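Side-chain contacts in dihydropteroate synthase (Mycobacterium smegmatis, PDB 6OMZ), which probably catalyses the condensation of para-aminobenzoate with 6-hydroxymethyl-7,8-dihydropterin diphosphate to give 7,8-dihydropteroate, the precursor of folates: residues A[101-104]-A[108-111]; A[143-148]-A[175-180]; A[190-195]-A[213-218]. The protein carries 1 engineered substitution. All blocks are in the same frame, centred on the assembly; numbering follows the deposited sequence.

Contact 1: residues A[101-104]-A[108-111]. With PMM (pterin-6-yl-methyl-monophosphate), chain D.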
ATOM      1  N   ILE A 101       5.685   7.568   1.982  1.00 11.27           N
ATOM      2  CA  ILE A 101       5.206   7.726   3.353  1.00 10.90           C
ATOM      3  C   ILE A 101       3.745   7.270   3.417  1.00 13.36           C
ATOM      4  O   ILE A 101       2.877   7.819   2.726  1.00 13.83           O
ATOM      5  CB  ILE A 101       5.359   9.177   3.848  1.00 10.49           C
ATOM      6  CG1 ILE A 101       4.662   9.372   5.216  1.00 10.28           C
ATOM      7  CG2 ILE A 101       4.823  10.193   2.822  1.00 11.92           C
ATOM      8  CD1 ILE A 101       5.365   8.625   6.386  1.00 11.61           C
ATOM      9  N   ASP A 102       3.478   6.255   4.239  1.00 11.14           N
ATOM     10  CA  ASP A 102       2.135   5.708   4.442  1.00 13.10           C
ATOM     11  C   ASP A 102       1.515   6.497   5.593  1.00 13.46           C
ATOM     12  O   ASP A 102       1.731   6.195   6.768  1.00 12.85           O
ATOM     13  CB  ASP A 102       2.220   4.212   4.741  1.00 14.43           C
ATOM     14  CG  ASP A 102       0.858   3.538   4.864  1.00 24.81           C
ATOM     15  OD1 ASP A 102      -0.178   4.216   5.069  1.00 25.82           O
ATOM     16  OD2 ASP A 102       0.830   2.294   4.751  1.00 26.73           O
ATOM     17  N   THR A 103       0.763   7.548   5.257  1.00 12.71           N
ATOM     18  CA  THR A 103       0.102   8.353   6.281  1.00 13.77           C
ATOM     19  C   THR A 103      -1.171   8.951   5.695  1.00 13.01           C
ATOM     20  O   THR A 103      -1.268   9.196   4.485  1.00 14.67           O
ATOM     21  CB  THR A 103       1.020   9.473   6.837  1.00 14.26           C
ATOM     22  OG1 THR A 103       0.407  10.102   7.980  1.00 13.44           O
ATOM     23  CG2 THR A 103       1.257  10.554   5.782  1.00 14.81           C
ATOM     24  N   MET A 104      -2.164   9.149   6.573  1.00 14.26           N
ATOM     25  CA  MET A 104      -3.381   9.890   6.278  1.00 17.90           C
ATOM     26  C   MET A 104      -3.308  11.344   6.716  1.00 17.28           C
ATOM     27  O   MET A 104      -4.278  12.083   6.516  1.00 19.71           O
ATOM     28  CB  MET A 104      -4.601   9.284   6.993  1.00 22.80           C
ATOM     29  CG  MET A 104      -4.827   7.807   6.864  1.00 28.78           C
ATOM     30  SD  MET A 104      -6.289   7.367   7.853  1.00 28.61           S
ATOM     31  CE  MET A 104      -5.707   7.616   9.525  1.00 32.10           C
ATOM     32  N   VAL A 108       2.091  15.036   8.805  1.00 14.69           N
ATOM     33  CA  VAL A 108       3.047  13.937   8.778  1.00 15.68           C
ATOM     34  C   VAL A 108       3.626  13.757   7.376  1.00 19.01           C
ATOM     35  O   VAL A 108       4.842  13.589   7.214  1.00 14.10           O
ATOM     36  CB  VAL A 108       2.386  12.645   9.295  1.00 16.60           C
ATOM     37  CG1 VAL A 108       3.330  11.471   9.143  1.00 11.54           C
ATOM     38  CG2 VAL A 108       1.972  12.806  10.748  1.00 17.97           C
ATOM     39  N   ALA A 109       2.774  13.790   6.344  1.00 15.53           N
ATOM     40  CA  ALA A 109       3.252  13.719   4.966  1.00 18.85           C
ATOM     41  C   ALA A 109       4.276  14.812   4.690  1.00 17.69           C
ATOM     42  O   ALA A 109       5.332  14.558   4.102  1.00 14.60           O
ATOM     43  CB  ALA A 109       2.076  13.842   3.990  1.00 16.53           C
ATOM     44  N   ARG A 110       3.973  16.042   5.111  1.00 15.84           N
ATOM     45  CA  ARG A 110       4.892  17.144   4.862  0.61 20.60           C
ATOM     46  C   ARG A 110       6.244  16.895   5.525  1.00 22.64           C
ATOM     47  O   ARG A 110       7.292  17.090   4.901  1.00 16.47           O
ATOM     48  CB  ARG A 110       4.274  18.459   5.346  0.61 25.20           C
ATOM     49  CG  ARG A 110       5.011  19.685   4.852  0.61 33.49           C
ATOM     50  CD  ARG A 110       4.180  20.949   5.012  0.61 39.45           C
ATOM     51  NE  ARG A 110       3.789  21.175   6.398  0.61 44.04           N
ATOM     52  CZ  ARG A 110       2.536  21.357   6.803  0.61 50.23           C
ATOM     53  NH1 ARG A 110       1.541  21.352   5.923  0.61 50.61           N
ATOM     54  NH2 ARG A 110       2.280  21.560   8.089  0.61 51.81           N
ATOM     55  N   ALA A 111       6.241  16.443   6.783  1.00 18.68           N
ATOM     56  CA  ALA A 111       7.500  16.157   7.472  1.00 19.60           C
ATOM     57  C   ALA A 111       8.262  15.017   6.800  1.00 15.92           C
ATOM     58  O   ALA A 111       9.495  15.056   6.701  1.00 13.20           O
ATOM     59  CB  ALA A 111       7.238  15.825   8.943  1.00 20.75           C
TER
HETATM   60  N5  PMM D 303      -2.669  -1.743   3.415  1.00 14.18           N
HETATM   61  C6  PMM D 303      -2.225  -1.328   4.616  1.00 14.78           C
HETATM   62  C7  PMM D 303      -1.539  -0.132   4.741  1.00 15.40           C
HETATM   63  N8  PMM D 303      -1.290   0.707   3.729  1.00 13.64           N
HETATM   64  N1  PMM D 303      -1.546   1.193   1.529  1.00 12.58           N
HETATM   65  C2  PMM D 303      -2.018   0.886   0.323  1.00 13.20           C
HETATM   66  N2  PMM D 303      -1.874   1.753  -0.683  1.00 13.00           N
HETATM   67  N3  PMM D 303      -2.682  -0.277   0.055  1.00 12.60           N
HETATM   68  C4  PMM D 303      -2.956  -1.262   0.981  1.00 12.74           C
HETATM   69  O4  PMM D 303      -3.538  -2.291   0.655  1.00 13.87           O
HETATM   70  C4A PMM D 303      -2.470  -0.958   2.343  1.00 13.31           C
HETATM   71  C8A PMM D 303      -1.764   0.291   2.546  1.00 10.53           C
HETATM   72  C9  PMM D 303      -2.607  -2.159   5.806  1.00 16.08           C
HETATM   73  O10 PMM D 303      -1.898  -3.425   5.767  1.00 23.78           O
HETATM   74  PA  PMM D 303      -0.474  -3.786   6.475  1.00 19.05           P
HETATM   75  O1P PMM D 303      -0.184  -5.184   6.067  1.00 21.55           O
HETATM   76  O2P PMM D 303       0.595  -2.815   5.970  1.00 16.53           O
HETATM   77  O3P PMM D 303      -0.631  -3.626   7.982  1.00 20.79           O
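A hydroxyl pressed against a valine methyl is the odd feature here: Thr103 OG1 lies 3.4 Å from Val108 CG1, in a buried interface made mostly of methyl groups. The two segments belong to a beta-alpha-beta unit of the TIM barrel, with strand 98-102 running out into a short loop and helix 106-114 folding back over it. Thr103 carries its oxygen opposite the backbone N (chi1 -171°), and this rotation aims OG1 at Val108 while sending CG2 to Ala109. That methyl reaches Ala109 CB at 3.8 Å, so the two branches of one side chain meet consecutive residues of the helix. The hydroxyl is not without polar company, being hydrogen-bonded to Glu81 OE2 and to His105 N. One strand residue before Asp102, Ile101 gives a looser apolar contact, CD1 to Val108 CG1 at 4.5 Å, and also packs on helix 78-93. Between Ile101 and Thr103 the strand turns Asp102 the other way, into the pterin pocket, where its carboxylate also forms a salt bridge with Arg269. There Asp102 OD2 stands 2.8 Å from N8 of the bound pterin-6-yl-methyl-monophosphate.

Contact 2: residues A[143-148]-A[175-180]. With PMM (pterin-6-yl-methyl-monophosphate), chain D; EDO (1,2-ethanediol), chain K.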
ATOM      1  N   TRP A 143       0.924  10.859  -5.633  1.00 10.83           N
ATOM      2  CA  TRP A 143      -0.018  10.665  -4.537  1.00 12.38           C
ATOM      3  C   TRP A 143      -0.807   9.397  -4.826  1.00 14.39           C
ATOM      4  O   TRP A 143      -1.468   9.305  -5.868  1.00 15.39           O
ATOM      5  CB  TRP A 143      -0.946  11.878  -4.411  1.00 16.43           C
ATOM      6  CG  TRP A 143      -1.847  11.934  -3.189  1.00 15.51           C
ATOM      7  CD1 TRP A 143      -1.791  11.143  -2.070  1.00 14.03           C
ATOM      8  CD2 TRP A 143      -2.937  12.843  -2.984  1.00 14.06           C
ATOM      9  NE1 TRP A 143      -2.778  11.511  -1.183  1.00 16.33           N
ATOM     10  CE2 TRP A 143      -3.495  12.551  -1.718  1.00 14.89           C
ATOM     11  CE3 TRP A 143      -3.495  13.878  -3.746  1.00 16.61           C
ATOM     12  CZ2 TRP A 143      -4.581  13.258  -1.199  1.00 13.25           C
ATOM     13  CZ3 TRP A 143      -4.574  14.586  -3.225  1.00 15.10           C
ATOM     14  CH2 TRP A 143      -5.106  14.269  -1.960  1.00 12.42           C
ATOM     15  N   ILE A 144      -0.708   8.414  -3.927  1.00 10.80           N
ATOM     16  CA  ILE A 144      -1.478   7.177  -4.020  1.00 11.59           C
ATOM     17  C   ILE A 144      -2.774   7.367  -3.244  1.00 10.53           C
ATOM     18  O   ILE A 144      -2.747   7.602  -2.028  1.00 10.44           O
ATOM     19  CB  ILE A 144      -0.684   5.978  -3.464  1.00 12.35           C
ATOM     20  CG1 ILE A 144       0.605   5.750  -4.267  1.00 17.14           C
ATOM     21  CG2 ILE A 144      -1.541   4.699  -3.491  1.00 12.15           C
ATOM     22  CD1 ILE A 144       1.635   4.859  -3.551  1.00 12.38           C
ATOM     23  N   LEU A 145      -3.908   7.241  -3.941  1.00  9.44           N
ATOM     24  CA  LEU A 145      -5.236   7.352  -3.345  1.00 11.89           C
ATOM     25  C   LEU A 145      -5.819   5.951  -3.182  1.00 15.40           C
ATOM     26  O   LEU A 145      -6.218   5.325  -4.166  1.00 13.13           O
ATOM     27  CB  LEU A 145      -6.148   8.211  -4.222  1.00 13.26           C
ATOM     28  CG  LEU A 145      -5.653   9.625  -4.535  1.00 15.05           C
ATOM     29  CD1 LEU A 145      -6.434  10.210  -5.702  1.00 14.79           C
ATOM     30  CD2 LEU A 145      -5.788  10.513  -3.299  1.00 14.65           C
ATOM     31  N   MET A 146      -5.888   5.462  -1.945  1.00 12.16           N
ATOM     32  CA  MET A 146      -6.488   4.162  -1.681  1.00 13.28           C
ATOM     33  C   MET A 146      -7.979   4.298  -1.407  1.00 16.83           C
ATOM     34  O   MET A 146      -8.433   5.278  -0.811  1.00 15.23           O
ATOM     35  CB  MET A 146      -5.820   3.478  -0.487  1.00 12.86           C
ATOM     36  CG  MET A 146      -5.990   1.964  -0.500  1.00 14.70           C
ATOM     37  SD  MET A 146      -5.645   1.201   1.108  1.00 15.36           S
ATOM     38  CE  MET A 146      -7.153   1.647   1.983  1.00 17.02           C
ATOM     39  N   HIS A 147      -8.742   3.295  -1.830  1.00 12.74           N
ATOM     40  CA  HIS A 147     -10.187   3.300  -1.623  1.00 12.70           C
ATOM     41  C   HIS A 147     -10.534   2.740  -0.249  1.00 12.52           C
ATOM     42  O   HIS A 147     -10.240   1.580   0.049  1.00 12.17           O
ATOM     43  CB  HIS A 147     -10.925   2.486  -2.678  1.00 14.30           C
ATOM     44  CG  HIS A 147     -12.407   2.540  -2.505  1.00 12.43           C
ATOM     45  ND1 HIS A 147     -13.083   1.719  -1.630  1.00 12.07           N
ATOM     46  CD2 HIS A 147     -13.335   3.367  -3.046  1.00 13.08           C
ATOM     47  CE1 HIS A 147     -14.369   2.021  -1.655  1.00 15.81           C
ATOM     48  NE2 HIS A 147     -14.550   3.016  -2.507  1.00 14.19           N
ATOM     49  N   TRP A 148     -11.232   3.533   0.556  1.00 13.01           N
ATOM     50  CA  TRP A 148     -11.713   3.039   1.843  1.00 14.15           C
ATOM     51  C   TRP A 148     -12.957   3.845   2.181  1.00 16.09           C
ATOM     52  O   TRP A 148     -12.843   5.019   2.544  1.00 14.91           O
ATOM     53  CB  TRP A 148     -10.641   3.191   2.917  1.00 13.08           C
ATOM     54  CG  TRP A 148     -11.029   2.696   4.280  1.00 13.16           C
ATOM     55  CD1 TRP A 148     -12.196   2.071   4.638  1.00 13.16           C
ATOM     56  CD2 TRP A 148     -10.238   2.774   5.464  1.00 14.46           C
ATOM     57  NE1 TRP A 148     -12.174   1.761   5.975  1.00 14.78           N
ATOM     58  CE2 TRP A 148     -10.986   2.188   6.509  1.00 15.03           C
ATOM     59  CE3 TRP A 148      -8.962   3.286   5.748  1.00 16.64           C
ATOM     60  CZ2 TRP A 148     -10.498   2.089   7.820  1.00 17.78           C
ATOM     61  CZ3 TRP A 148      -8.483   3.201   7.055  1.00 21.83           C
ATOM     62  CH2 TRP A 148      -9.250   2.604   8.071  1.00 19.29           C
ATOM     63  N   ALA A 175     -13.465   9.850  -8.495  1.00 15.36           N
ATOM     64  CA  ALA A 175     -13.899  11.089  -7.864  1.00 18.10           C
ATOM     65  C   ALA A 175     -12.795  11.671  -6.991  1.00 17.89           C
ATOM     66  O   ALA A 175     -12.633  12.893  -6.922  1.00 18.55           O
ATOM     67  CB  ALA A 175     -15.168  10.861  -7.043  1.00 19.79           C
ATOM     68  N   ALA A 176     -12.025  10.809  -6.323  1.00 14.38           N
ATOM     69  CA  ALA A 176     -10.875  11.285  -5.561  1.00 16.00           C
ATOM     70  C   ALA A 176      -9.818  11.880  -6.484  1.00 15.18           C
ATOM     71  O   ALA A 176      -9.232  12.926  -6.174  1.00 16.26           O
ATOM     72  CB  ALA A 176     -10.284  10.143  -4.727  1.00 15.62           C
ATOM     73  N   VAL A 177      -9.570  11.226  -7.623  1.00 14.34           N
ATOM     74  CA  VAL A 177      -8.677  11.768  -8.646  1.00 15.69           C
ATOM     75  C   VAL A 177      -9.140  13.158  -9.082  1.00 17.27           C
ATOM     76  O   VAL A 177      -8.344  14.105  -9.149  1.00 20.14           O
ATOM     77  CB  VAL A 177      -8.592  10.801  -9.843  1.00 18.82           C
ATOM     78  CG1 VAL A 177      -7.978  11.493 -11.049  1.00 14.44           C
ATOM     79  CG2 VAL A 177      -7.803   9.541  -9.475  1.00 16.89           C
ATOM     80  N   ASP A 178     -10.437  13.299  -9.394  1.00 14.02           N
ATOM     81  CA  ASP A 178     -10.988  14.603  -9.782  1.00 18.55           C
ATOM     82  C   ASP A 178     -10.739  15.667  -8.723  1.00 17.34           C
ATOM     83  O   ASP A 178     -10.406  16.815  -9.049  1.00 21.04           O
ATOM     84  CB  ASP A 178     -12.492  14.506 -10.026  1.00 26.46           C
ATOM     85  CG  ASP A 178     -12.827  13.829 -11.320  1.00 36.28           C
ATOM     86  OD1 ASP A 178     -11.960  13.818 -12.220  1.00 36.25           O
ATOM     87  OD2 ASP A 178     -13.960  13.322 -11.438  1.00 36.94           O
ATOM     88  N   ALA A 179     -10.954  15.323  -7.453  1.00 18.05           N
ATOM     89  CA  ALA A 179     -10.778  16.313  -6.398  1.00 22.01           C
ATOM     90  C   ALA A 179      -9.312  16.697  -6.255  1.00 18.89           C
ATOM     91  O   ALA A 179      -8.995  17.863  -5.974  1.00 18.98           O
ATOM     92  CB  ALA A 179     -11.340  15.781  -5.082  1.00 23.35           C
ATOM     93  N   ALA A 180      -8.406  15.732  -6.456  1.00 16.30           N
ATOM     94  CA  ALA A 180      -6.978  16.034  -6.438  1.00 17.67           C
ATOM     95  C   ALA A 180      -6.615  17.014  -7.546  1.00 15.19           C
ATOM     96  O   ALA A 180      -5.934  18.021  -7.305  1.00 17.08           O
ATOM     97  CB  ALA A 180      -6.169  14.740  -6.567  1.00 15.45           C
TER
HETATM   98  N5  PMM D 303      -2.669  -1.743   3.415  1.00 14.18           N
HETATM   99  C6  PMM D 303      -2.225  -1.328   4.616  1.00 14.78           C
HETATM  100  C7  PMM D 303      -1.539  -0.132   4.741  1.00 15.40           C
HETATM  101  N8  PMM D 303      -1.290   0.707   3.729  1.00 13.64           N
HETATM  102  N1  PMM D 303      -1.546   1.193   1.529  1.00 12.58           N
HETATM  103  C2  PMM D 303      -2.018   0.886   0.323  1.00 13.20           C
HETATM  104  N2  PMM D 303      -1.874   1.753  -0.683  1.00 13.00           N
HETATM  105  N3  PMM D 303      -2.682  -0.277   0.055  1.00 12.60           N
HETATM  106  C4  PMM D 303      -2.956  -1.262   0.981  1.00 12.74           C
HETATM  107  O4  PMM D 303      -3.538  -2.291   0.655  1.00 13.87           O
HETATM  108  C4A PMM D 303      -2.470  -0.958   2.343  1.00 13.31           C
HETATM  109  C8A PMM D 303      -1.764   0.291   2.546  1.00 10.53           C
HETATM  110  C9  PMM D 303      -2.607  -2.159   5.806  1.00 16.08           C
HETATM  111  O10 PMM D 303      -1.898  -3.425   5.767  1.00 23.78           O
HETATM  112  PA  PMM D 303      -0.474  -3.786   6.475  1.00 19.05           P
HETATM  113  O1P PMM D 303      -0.184  -5.184   6.067  1.00 21.55           O
HETATM  114  O2P PMM D 303       0.595  -2.815   5.970  1.00 16.53           O
HETATM  115  O3P PMM D 303      -0.631  -3.626   7.982  1.00 20.79           O
HETATM  116  C1  EDO K 310     -11.009   7.325  -1.150  1.00 41.75           C
HETATM  117  O1  EDO K 310     -10.790   6.432  -0.046  1.00 23.56           O
HETATM  118  C2  EDO K 310     -12.263   6.900  -1.902  1.00 47.92           C
HETATM  119  O2  EDO K 310     -13.362   6.815  -0.986  1.00 56.32           O
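Leu145 and Trp143 make the apolar contact that holds helix 165-182 against strand 143-146, an outer helix of the TIM barrel packed on one of its parallel strands. The helix runs back roughly antiparallel to the strand, at 145°, with the two axes 9.6 Å apart at closest. Leu145 pushes CD1 onto the helix between successive residues: the methyl lies 4.0 Å from Ala176 CB and touches Val177 CG2 from the same position. One turn further along, Ala180 CB meets the six-membered part of the Trp143 indole, 3.7 Å from CZ3. At Ala176, Leu145 CD1 comes up to the helix backbone itself, 3.8 Å from Val177 N, whereas Trp143 meets only the Ala180 methyl. Within the strand itself the two large side chains also pack on each other, Leu145 CD2 lying 3.4 Å above the Trp143 ring plane, over its centre, as in a CH-pi contact.

Polar contacts gather where the strand ends. A 1,2-ethanediol, probably from the crystallisation liquor, is gripped by backbone groups on both sides of His147: its O1 donates to Met146 O at 2.7 Å and accepts from Trp148 N at 3.0 Å. The imidazole of His147 is hydrogen-bonded through both nitrogens, NE2 to Glu172 on the same helix 165-182 and ND1 to Lys200.

Contact with the ligand comes from the barrel side of the strand. Ile144 CG2 approaches the pterin amino group N2, and Met146, which also packs on Phe198 and Val123, reaches further. Its chain runs extended and then bends at the last torsion (chi3 76°). The sulfur SD stands almost straight above pterin N3, 3.5 Å away.

Contact 3: residues A[190-195]-A[213-218]. With PMM (pterin-6-yl-methyl-monophosphate), chain D.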
ATOM      1  N   LEU A 190      -1.029  10.910 -10.058  1.00 18.83           N
ATOM      2  CA  LEU A 190      -1.937  10.145  -9.219  1.00 11.94           C
ATOM      3  C   LEU A 190      -1.792   8.650  -9.464  1.00 16.10           C
ATOM      4  O   LEU A 190      -1.558   8.209 -10.591  1.00 19.54           O
ATOM      5  CB  LEU A 190      -3.375  10.589  -9.466  1.00 12.55           C
ATOM      6  CG  LEU A 190      -3.497  12.044  -9.027  1.00 22.87           C
ATOM      7  CD1 LEU A 190      -4.691  12.711  -9.669  1.00 22.10           C
ATOM      8  CD2 LEU A 190      -3.554  12.118  -7.493  1.00 13.79           C
ATOM      9  N   VAL A 191      -1.907   7.883  -8.382  1.00 12.11           N
ATOM     10  CA  VAL A 191      -1.999   6.431  -8.387  1.00 12.95           C
ATOM     11  C   VAL A 191      -3.264   6.082  -7.610  1.00 10.77           C
ATOM     12  O   VAL A 191      -3.638   6.791  -6.670  1.00 12.63           O
ATOM     13  CB  VAL A 191      -0.741   5.797  -7.739  1.00 11.84           C
ATOM     14  CG1 VAL A 191      -0.843   4.267  -7.680  1.00 11.41           C
ATOM     15  CG2 VAL A 191       0.539   6.249  -8.477  1.00 12.97           C
ATOM     16  N   ILE A 192      -3.950   5.008  -8.019  1.00 11.28           N
ATOM     17  CA  ILE A 192      -5.132   4.561  -7.287  1.00 11.93           C
ATOM     18  C   ILE A 192      -4.933   3.123  -6.821  1.00 14.63           C
ATOM     19  O   ILE A 192      -4.139   2.366  -7.382  1.00 12.84           O
ATOM     20  CB  ILE A 192      -6.423   4.689  -8.121  1.00 10.39           C
ATOM     21  CG1 ILE A 192      -6.274   3.961  -9.460  1.00 11.97           C
ATOM     22  CG2 ILE A 192      -6.783   6.178  -8.297  1.00  9.37           C
ATOM     23  CD1 ILE A 192      -7.529   4.015 -10.348  1.00 16.76           C
ATOM     24  N   ASP A 193      -5.694   2.742  -5.784  1.00  9.31           N
ATOM     25  CA  ASP A 193      -5.512   1.444  -5.112  1.00 10.26           C
ATOM     26  C   ASP A 193      -6.908   1.027  -4.652  1.00 10.03           C
ATOM     27  O   ASP A 193      -7.570   1.822  -3.975  1.00 10.89           O
ATOM     28  CB  ASP A 193      -4.542   1.588  -3.922  1.00 13.63           C
ATOM     29  CG  ASP A 193      -4.269   0.273  -3.178  1.00 14.03           C
ATOM     30  OD1 ASP A 193      -5.158  -0.596  -3.088  1.00 14.37           O
ATOM     31  OD2 ASP A 193      -3.143   0.131  -2.644  1.00 11.79           O
ATOM     32  N   PRO A 194      -7.379  -0.181  -4.995  1.00 11.61           N
ATOM     33  CA  PRO A 194      -8.746  -0.579  -4.597  1.00 13.20           C
ATOM     34  C   PRO A 194      -8.933  -0.788  -3.095  1.00 12.00           C
ATOM     35  O   PRO A 194     -10.071  -0.995  -2.660  1.00 12.66           O
ATOM     36  CB  PRO A 194      -8.973  -1.885  -5.365  1.00 13.46           C
ATOM     37  CG  PRO A 194      -7.568  -2.471  -5.519  1.00 14.10           C
ATOM     38  CD  PRO A 194      -6.668  -1.257  -5.725  1.00 15.53           C
ATOM     39  N   GLY A 195      -7.870  -0.772  -2.303  1.00  9.01           N
ATOM     40  CA  GLY A 195      -8.007  -0.893  -0.860  1.00  9.97           C
ATOM     41  C   GLY A 195      -8.578  -2.233  -0.430  1.00 12.28           C
ATOM     42  O   GLY A 195      -9.584  -2.275   0.283  1.00 10.99           O
ATOM     43  N   PRO A 213      -8.141  -5.454 -14.657  1.00 19.35           N
ATOM     44  CA  PRO A 213      -7.979  -4.816 -15.977  1.00 19.37           C
ATOM     45  C   PRO A 213      -8.888  -3.613 -16.189  1.00 22.42           C
ATOM     46  O   PRO A 213      -8.463  -2.623 -16.806  1.00 22.26           O
ATOM     47  CB  PRO A 213      -8.321  -5.947 -16.956  1.00 15.16           C
ATOM     48  CG  PRO A 213      -8.000  -7.195 -16.206  1.00 18.65           C
ATOM     49  CD  PRO A 213      -8.356  -6.911 -14.780  1.00 16.75           C
ATOM     50  N   ASP A 214     -10.134  -3.683 -15.707  1.00 16.40           N
ATOM     51  CA  ASP A 214     -11.045  -2.539 -15.800  1.00 24.17           C
ATOM     52  C   ASP A 214     -10.448  -1.318 -15.120  1.00 24.41           C
ATOM     53  O   ASP A 214     -10.493  -0.204 -15.653  1.00 20.98           O
ATOM     54  CB  ASP A 214     -12.397  -2.868 -15.161  1.00 27.95           C
ATOM     55  CG  ASP A 214     -13.275  -3.728 -16.038  1.00 55.05           C
ATOM     56  OD1 ASP A 214     -12.867  -4.042 -17.177  1.00 60.80           O
ATOM     57  OD2 ASP A 214     -14.384  -4.092 -15.578  1.00 65.93           O
ATOM     58  N   LEU A 215      -9.887  -1.511 -13.926  1.00 18.60           N
ATOM     59  CA  LEU A 215      -9.332  -0.382 -13.192  1.00 14.35           C
ATOM     60  C   LEU A 215      -8.038   0.101 -13.844  1.00 16.37           C
ATOM     61  O   LEU A 215      -7.792   1.311 -13.938  1.00 19.50           O
ATOM     62  CB  LEU A 215      -9.125  -0.788 -11.728  1.00 15.48           C
ATOM     63  CG  LEU A 215      -9.031   0.278 -10.635  1.00 19.67           C
ATOM     64  CD1 LEU A 215     -10.327   1.125 -10.536  1.00 15.08           C
ATOM     65  CD2 LEU A 215      -8.740  -0.387  -9.304  1.00 16.94           C
ATOM     66  N   VAL A 216      -7.211  -0.833 -14.330  1.00 16.23           N
ATOM     67  CA  VAL A 216      -6.025  -0.463 -15.101  1.00 16.36           C
ATOM     68  C   VAL A 216      -6.422   0.338 -16.338  1.00 19.25           C
ATOM     69  O   VAL A 216      -5.743   1.298 -16.731  1.00 20.82           O
ATOM     70  CB  VAL A 216      -5.227  -1.734 -15.462  1.00 11.73           C
ATOM     71  CG1 VAL A 216      -4.112  -1.418 -16.452  1.00 18.20           C
ATOM     72  CG2 VAL A 216      -4.660  -2.362 -14.183  1.00 12.42           C
ATOM     73  N   ALA A 217      -7.550  -0.016 -16.947  1.00 16.83           N
ATOM     74  CA  ALA A 217      -8.003   0.664 -18.153  1.00 18.98           C
ATOM     75  C   ALA A 217      -8.399   2.120 -17.914  1.00 22.01           C
ATOM     76  O   ALA A 217      -8.620   2.843 -18.890  1.00 24.30           O
ATOM     77  CB  ALA A 217      -9.178  -0.096 -18.774  1.00 20.87           C
ATOM     78  N   THR A 218      -8.477   2.582 -16.662  1.00 14.35           N
ATOM     79  CA  THR A 218      -8.712   4.010 -16.436  1.00 15.70           C
ATOM     80  C   THR A 218      -7.564   4.868 -16.953  1.00 20.44           C
ATOM     81  O   THR A 218      -7.752   6.071 -17.159  1.00 18.80           O
ATOM     82  CB  THR A 218      -8.916   4.327 -14.947  1.00 16.29           C
ATOM     83  OG1 THR A 218      -7.692   4.093 -14.233  1.00 17.20           O
ATOM     84  CG2 THR A 218     -10.046   3.490 -14.337  1.00 18.45           C
TER
HETATM   85  N5  PMM D 303      -2.669  -1.743   3.415  1.00 14.18           N
HETATM   86  C6  PMM D 303      -2.225  -1.328   4.616  1.00 14.78           C
HETATM   87  C7  PMM D 303      -1.539  -0.132   4.741  1.00 15.40           C
HETATM   88  N8  PMM D 303      -1.290   0.707   3.729  1.00 13.64           N
HETATM   89  N1  PMM D 303      -1.546   1.193   1.529  1.00 12.58           N
HETATM   90  C2  PMM D 303      -2.018   0.886   0.323  1.00 13.20           C
HETATM   91  N2  PMM D 303      -1.874   1.753  -0.683  1.00 13.00           N
HETATM   92  N3  PMM D 303      -2.682  -0.277   0.055  1.00 12.60           N
HETATM   93  C4  PMM D 303      -2.956  -1.262   0.981  1.00 12.74           C
HETATM   94  O4  PMM D 303      -3.538  -2.291   0.655  1.00 13.87           O
HETATM   95  C4A PMM D 303      -2.470  -0.958   2.343  1.00 13.31           C
HETATM   96  C8A PMM D 303      -1.764   0.291   2.546  1.00 10.53           C
HETATM   97  C9  PMM D 303      -2.607  -2.159   5.806  1.00 16.08           C
HETATM   98  O10 PMM D 303      -1.898  -3.425   5.767  1.00 23.78           O
HETATM   99  PA  PMM D 303      -0.474  -3.786   6.475  1.00 19.05           P
HETATM  100  O1P PMM D 303      -0.184  -5.184   6.067  1.00 21.55           O
HETATM  101  O2P PMM D 303       0.595  -2.815   5.970  1.00 16.53           O
HETATM  102  O3P PMM D 303      -0.631  -3.626   7.982  1.00 20.79           O
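Ile192 makes the closer half of this contact, its CD1 lodged against two residues of the segment 213-218. Leu215 CD1 is 4.0 Å from Ile192 CD1, and Thr218 OG1 approaches the same methyl at 3.9 Å. Ile192 holds CG1 between its own N and carbonyl carbon, from where the extended chain carries CD1 outward to the helix. The hydroxyl it meets is already fixed: Thr218 OG1 donates to Leu215 O at 2.8 Å, in line with the carbonyl, and is also hydrogen-bonded to Val220 N. Leu215 O takes the backbone N of Thr218 as a second donor.

In the TIM barrel, this joins strand 190-193 to the short helix 212-216, on the path towards strand 223-224, with which Ile192 is paired. Packing slackens towards the end of the strand, where Pro194 CB approaches Leu215 CD2 at 4.2 Å. Asp214 and Ala217 of the same segment as Leu215 are exposed, while Val216 points away from the strand.

On the pocket side of the strand the interactions are polar and tight. Gly195 N meets Asp193 OD1 on its anti side, 32° out of the carboxylate plane, an Asx turn. The other oxygen, OD2, receives both pterin N3 and the amino N2 of the ligand, each at 2.8 Å, with N-H...O angles of 151° and 144°.

Overall arrangement
From the N terminus, contact 1 closes first, a tight turn with three residues between its segments, two of them already in helix 106-114. Strand 119-122 follows, and contact 2 then closes a longer excursion from strand 143-146 to helix 165-182. Contact 3 comes last, spanning helix 202-210 on the way to helix 212-216. The three are in series, neither nested nor crossed. Contacts 2 and 3 touch because their strands are neighbours in the barrel, with probable hydrogen bonds from Leu145 N to Val191 O and from His147 N to Asp193 O. Contact 1 stands apart, its centre about 15 Å from that of contact 2, yet all three strands reach the same pterin.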